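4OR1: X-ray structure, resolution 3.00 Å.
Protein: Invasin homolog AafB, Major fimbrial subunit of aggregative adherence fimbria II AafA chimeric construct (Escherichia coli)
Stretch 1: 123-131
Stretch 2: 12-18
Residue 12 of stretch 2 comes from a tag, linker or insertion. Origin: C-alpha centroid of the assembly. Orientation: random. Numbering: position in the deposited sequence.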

ATOM      1  N   ILE A 123       2.028  -5.537  -9.481  1.00 47.80           N
ATOM      2  CA  ILE A 123       2.735  -5.849  -8.239  1.00 50.47           C
ATOM      3  C   ILE A 123       2.669  -4.672  -7.257  1.00 50.16           C
ATOM      4  O   ILE A 123       3.185  -3.577  -7.538  1.00 50.57           O
ATOM      5  CB  ILE A 123       4.232  -6.185  -8.503  1.00 53.39           C
ATOM      6  CG1 ILE A 123       4.374  -7.450  -9.355  1.00 50.48           C
ATOM      7  CG2 ILE A 123       4.999  -6.318  -7.171  1.00 54.43           C
ATOM      8  CD1 ILE A 123       5.719  -7.580 -10.028  1.00 48.93           C
ATOM      9  N   PHE A 124       2.024  -4.890  -6.114  1.00 46.17           N
ATOM     10  CA  PHE A 124       2.034  -3.897  -5.050  1.00 45.39           C
ATOM     11  C   PHE A 124       3.215  -4.198  -4.143  1.00 47.08           C
ATOM     12  O   PHE A 124       3.369  -5.332  -3.680  1.00 49.02           O
ATOM     13  CB  PHE A 124       0.741  -3.940  -4.242  1.00 43.15           C
ATOM     14  CG  PHE A 124      -0.484  -3.585  -5.025  1.00 44.51           C
ATOM     15  CD1 PHE A 124      -0.450  -2.623  -6.025  1.00 49.74           C
ATOM     16  CD2 PHE A 124      -1.685  -4.220  -4.762  1.00 51.77           C
ATOM     17  CE1 PHE A 124      -1.598  -2.295  -6.750  1.00 51.83           C
ATOM     18  CE2 PHE A 124      -2.840  -3.893  -5.473  1.00 55.62           C
ATOM     19  CZ  PHE A 124      -2.793  -2.927  -6.466  1.00 50.73           C
ATOM     20  N   SER A 125       4.050  -3.193  -3.896  1.00 41.54           N
ATOM     21  CA  SER A 125       5.187  -3.364  -3.005  1.00 39.17           C
ATOM     22  C   SER A 125       5.213  -2.277  -1.946  1.00 43.21           C
ATOM     23  O   SER A 125       5.254  -1.085  -2.260  1.00 49.11           O
ATOM     24  CB  SER A 125       6.483  -3.362  -3.791  1.00 38.02           C
ATOM     25  OG  SER A 125       7.584  -3.353  -2.905  1.00 46.47           O
ATOM     26  N   VAL A 126       5.201  -2.700  -0.686  1.00 46.68           N
ATOM     27  CA  VAL A 126       5.043  -1.796   0.448  1.00 44.59           C
ATOM     28  C   VAL A 126       6.107  -2.035   1.515  1.00 48.59           C
ATOM     29  O   VAL A 126       6.346  -3.182   1.899  1.00 55.71           O
ATOM     30  CB  VAL A 126       3.670  -2.007   1.087  1.00 43.69           C
ATOM     31  CG1 VAL A 126       3.530  -1.171   2.328  1.00 42.83           C
ATOM     32  CG2 VAL A 126       2.577  -1.648   0.098  1.00 48.23           C
ATOM     33  N   SER A 127       6.720  -0.957   2.007  1.00 45.66           N
ATOM     34  CA  SER A 127       7.708  -1.044   3.092  1.00 46.63           C
ATOM     35  C   SER A 127       7.242  -0.346   4.358  1.00 48.23           C
ATOM     36  O   SER A 127       6.604   0.699   4.291  1.00 53.26           O
ATOM     37  CB  SER A 127       9.052  -0.462   2.665  1.00 45.99           C
ATOM     38  OG  SER A 127       9.495  -1.060   1.464  1.00 54.51           O
ATOM     39  N   GLY A 128       7.575  -0.924   5.512  1.00 53.12           N
ATOM     40  CA  GLY A 128       7.174  -0.382   6.816  1.00 54.07           C
ATOM     41  C   GLY A 128       8.293  -0.277   7.845  1.00 55.81           C
ATOM     42  O   GLY A 128       9.228  -1.080   7.845  1.00 57.63           O
ATOM     43  N   LYS A 129       8.190   0.728   8.715  1.00 53.65           N
ATOM     44  CA  LYS A 129       9.107   0.947   9.839  1.00 48.53           C
ATOM     45  C   LYS A 129       8.276   1.012  11.111  1.00 49.14           C
ATOM     46  O   LYS A 129       7.105   1.383  11.061  1.00 47.83           O
ATOM     47  CB  LYS A 129       9.799   2.309   9.721  1.00 49.54           C
ATOM     48  CG  LYS A 129      10.939   2.461   8.732  1.00 49.55           C
ATOM     49  CD  LYS A 129      11.182   3.962   8.527  1.00 57.39           C
ATOM     50  CE  LYS A 129      12.518   4.263   7.868  1.00 65.89           C
ATOM     51  NZ  LYS A 129      12.487   4.156   6.373  1.00 69.59           N
ATOM     52  N   CYS A 130       8.880   0.674  12.252  1.00 56.23           N
ATOM     53  CA  CYS A 130       8.300   0.989  13.564  1.00 59.13           C
ATOM     54  C   CYS A 130       8.955   2.272  14.060  1.00 60.16           C
ATOM     55  O   CYS A 130      10.155   2.473  13.862  1.00 59.37           O
ATOM     56  CB  CYS A 130       8.544  -0.129  14.566  1.00 58.56           C
ATOM     57  SG  CYS A 130       8.024  -1.745  13.991  1.00 77.18           S
ATOM     58  N   LEU A 131       8.172   3.142  14.691  1.00 57.81           N
ATOM     59  CA  LEU A 131       8.681   4.449  15.109  1.00 59.58           C
ATOM     60  C   LEU A 131       9.056   4.516  16.599  1.00 64.39           C
ATOM     61  O   LEU A 131       8.220   4.253  17.479  1.00 60.50           O
ATOM     62  CB  LEU A 131       7.701   5.563  14.729  1.00 56.56           C
ATOM     63  CG  LEU A 131       7.368   5.749  13.237  1.00 50.17           C
ATOM     64  CD1 LEU A 131       6.416   6.911  13.064  1.00 46.92           C
ATOM     65  CD2 LEU A 131       8.621   5.952  12.381  1.00 44.19           C
TER
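Stretch 2, residues 12-18: STEISLE

Stretch 2 is extended: Thr 13 to Glu 18 form a strand, with phi between -120° and -138° and psi between 103° and 148°, preceded by the tag residue Ser 12. It runs roughly antiparallel to the strand 123-131, the N-to-C directions differing by 148°, and the axes come no closer than 7.6 Å. That spacing is too wide for backbone pairing, and no hydrogen bond links the modelled atoms of the two stretches; side chains of stretch 2 pack on both the backbone and the side chains of stretch 1.

The register follows from the nearest CA atoms: Val 126 CA to Leu 17 CA, 7.7 Å; Gly 128 CA to Ile 15 CA, 6.8 Å; Cys 130 CA to Thr 13 CA, 6.9 Å. The alternation of an extended chain sends the CA-to-CB bonds of Thr 13, Ile 15 and Leu 17 toward stretch 1, and those of Glu 14 and Ser 16 away. On stretch 1, Phe 124, Val 126 and Cys 130 point toward stretch 2.

Gly 128 supplies the hollow. Ile 15, with chi1 and chi2 both t, extends its CD1 into this space, 3.7 Å from Gly 128 N and 3.6 Å from Val 126 O. An ideal CB on Gly 128 would lie 3.3 Å from Ile 15 CD1, a tight fit, so the close approach uses the room left by the absent side chain. Ile 15 CD1 also meets Val 126 CG1 at 4.1 Å.

Leu 17, chi1 t and chi2 p, rests CD2 against two neighbours, 3.8 Å from Val 126 CG2 and 3.9 Å from Phe 124 CB. At the other end Thr 13 sits against Cys 130: Thr 13 OG1 lies 3.2 Å and Thr 13 CG2 3.7 Å from Cys 130 SG. Altogether the two stretches bury 348 Å², both sides summed.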

ATOM      1  N   SER A  12      11.282  -8.521  15.412  1.00 68.65           N
ATOM      2  CA  SER A  12      11.095  -7.104  15.870  1.00 76.83           C
ATOM      3  C   SER A  12      10.058  -6.385  15.010  1.00 77.98           C
ATOM      4  O   SER A  12       9.101  -5.808  15.537  1.00 81.85           O
ATOM      5  CB  SER A  12      12.426  -6.328  15.875  1.00 66.15           C
ATOM      6  N   THR A  13      10.252  -6.442  13.691  1.00 75.43           N
ATOM      7  CA  THR A  13       9.415  -5.738  12.721  1.00 71.97           C
ATOM      8  C   THR A  13       9.071  -6.639  11.543  1.00 69.68           C
ATOM      9  O   THR A  13       9.913  -6.844  10.664  1.00 78.57           O
ATOM     10  CB  THR A  13      10.146  -4.488  12.169  1.00 72.04           C
ATOM     11  OG1 THR A  13      10.482  -3.609  13.246  1.00 78.92           O
ATOM     12  CG2 THR A  13       9.277  -3.738  11.181  1.00 71.98           C
ATOM     13  N   GLU A  14       7.848  -7.172  11.510  1.00 63.88           N
ATOM     14  CA  GLU A  14       7.408  -7.942  10.335  1.00 66.71           C
ATOM     15  C   GLU A  14       6.155  -7.380   9.621  1.00 62.98           C
ATOM     16  O   GLU A  14       5.199  -6.912  10.257  1.00 57.84           O
ATOM     17  CB  GLU A  14       7.289  -9.441  10.647  1.00 68.01           C
ATOM     18  CG  GLU A  14       5.982  -9.852  11.272  1.00 76.50           C
ATOM     19  CD  GLU A  14       5.759 -11.339  11.198  1.00 78.25           C
ATOM     20  OE1 GLU A  14       4.910 -11.764  10.383  1.00 76.68           O
ATOM     21  OE2 GLU A  14       6.442 -12.078  11.943  1.00 81.38           O
ATOM     22  N   ILE A  15       6.192  -7.428   8.288  1.00 58.37           N
ATOM     23  CA  ILE A  15       5.165  -6.820   7.442  1.00 52.63           C
ATOM     24  C   ILE A  15       4.653  -7.817   6.411  1.00 53.94           C
ATOM     25  O   ILE A  15       5.423  -8.588   5.824  1.00 52.01           O
ATOM     26  CB  ILE A  15       5.701  -5.560   6.725  1.00 50.62           C
ATOM     27  CG1 ILE A  15       4.607  -4.899   5.875  1.00 49.05           C
ATOM     28  CG2 ILE A  15       6.937  -5.904   5.885  1.00 52.87           C
ATOM     29  CD1 ILE A  15       5.013  -3.566   5.252  1.00 47.65           C
ATOM     30  N   SER A  16       3.347  -7.793   6.193  1.00 51.44           N
ATOM     31  CA  SER A  16       2.749  -8.670   5.216  1.00 54.65           C
ATOM     32  C   SER A  16       1.699  -7.912   4.421  1.00 54.90           C
ATOM     33  O   SER A  16       1.045  -7.008   4.944  1.00 57.39           O
ATOM     34  CB  SER A  16       2.135  -9.887   5.907  1.00 52.86           C
ATOM     35  OG  SER A  16       0.970  -9.514   6.620  1.00 52.90           O
ATOM     36  N   LEU A  17       1.548  -8.301   3.159  1.00 51.49           N
ATOM     37  CA  LEU A  17       0.560  -7.721   2.271  1.00 49.23           C
ATOM     38  C   LEU A  17      -0.152  -8.840   1.486  1.00 53.52           C
ATOM     39  O   LEU A  17       0.500  -9.735   0.941  1.00 51.02           O
ATOM     40  CB  LEU A  17       1.263  -6.737   1.334  1.00 46.60           C
ATOM     41  CG  LEU A  17       0.487  -6.037   0.219  1.00 46.05           C
ATOM     42  CD1 LEU A  17      -0.619  -5.160   0.776  1.00 43.73           C
ATOM     43  CD2 LEU A  17       1.450  -5.239  -0.649  1.00 43.60           C
ATOM     44  N   GLU A  18      -1.484  -8.784   1.428  1.00 57.11           N
ATOM     45  CA  GLU A  18      -2.291  -9.827   0.788  0.50 57.41           C
ATOM     46  C   GLU A  18      -3.288  -9.244  -0.194  1.00 58.41           C
ATOM     47  O   GLU A  18      -4.166  -8.470   0.200  1.00 59.37           O
ATOM     48  CB  GLU A  18      -3.064 -10.632   1.838  0.50 64.57           C
ATOM     49  CG  GLU A  18      -2.209 -11.419   2.817  1.00 84.09           C
ATOM     50  CD  GLU A  18      -1.282 -12.411   2.137  1.00101.00           C
ATOM     51  OE1 GLU A  18      -1.664 -12.966   1.078  1.00102.19           O
ATOM     52  OE2 GLU A  18      -0.168 -12.635   2.668  1.00103.59           O
TER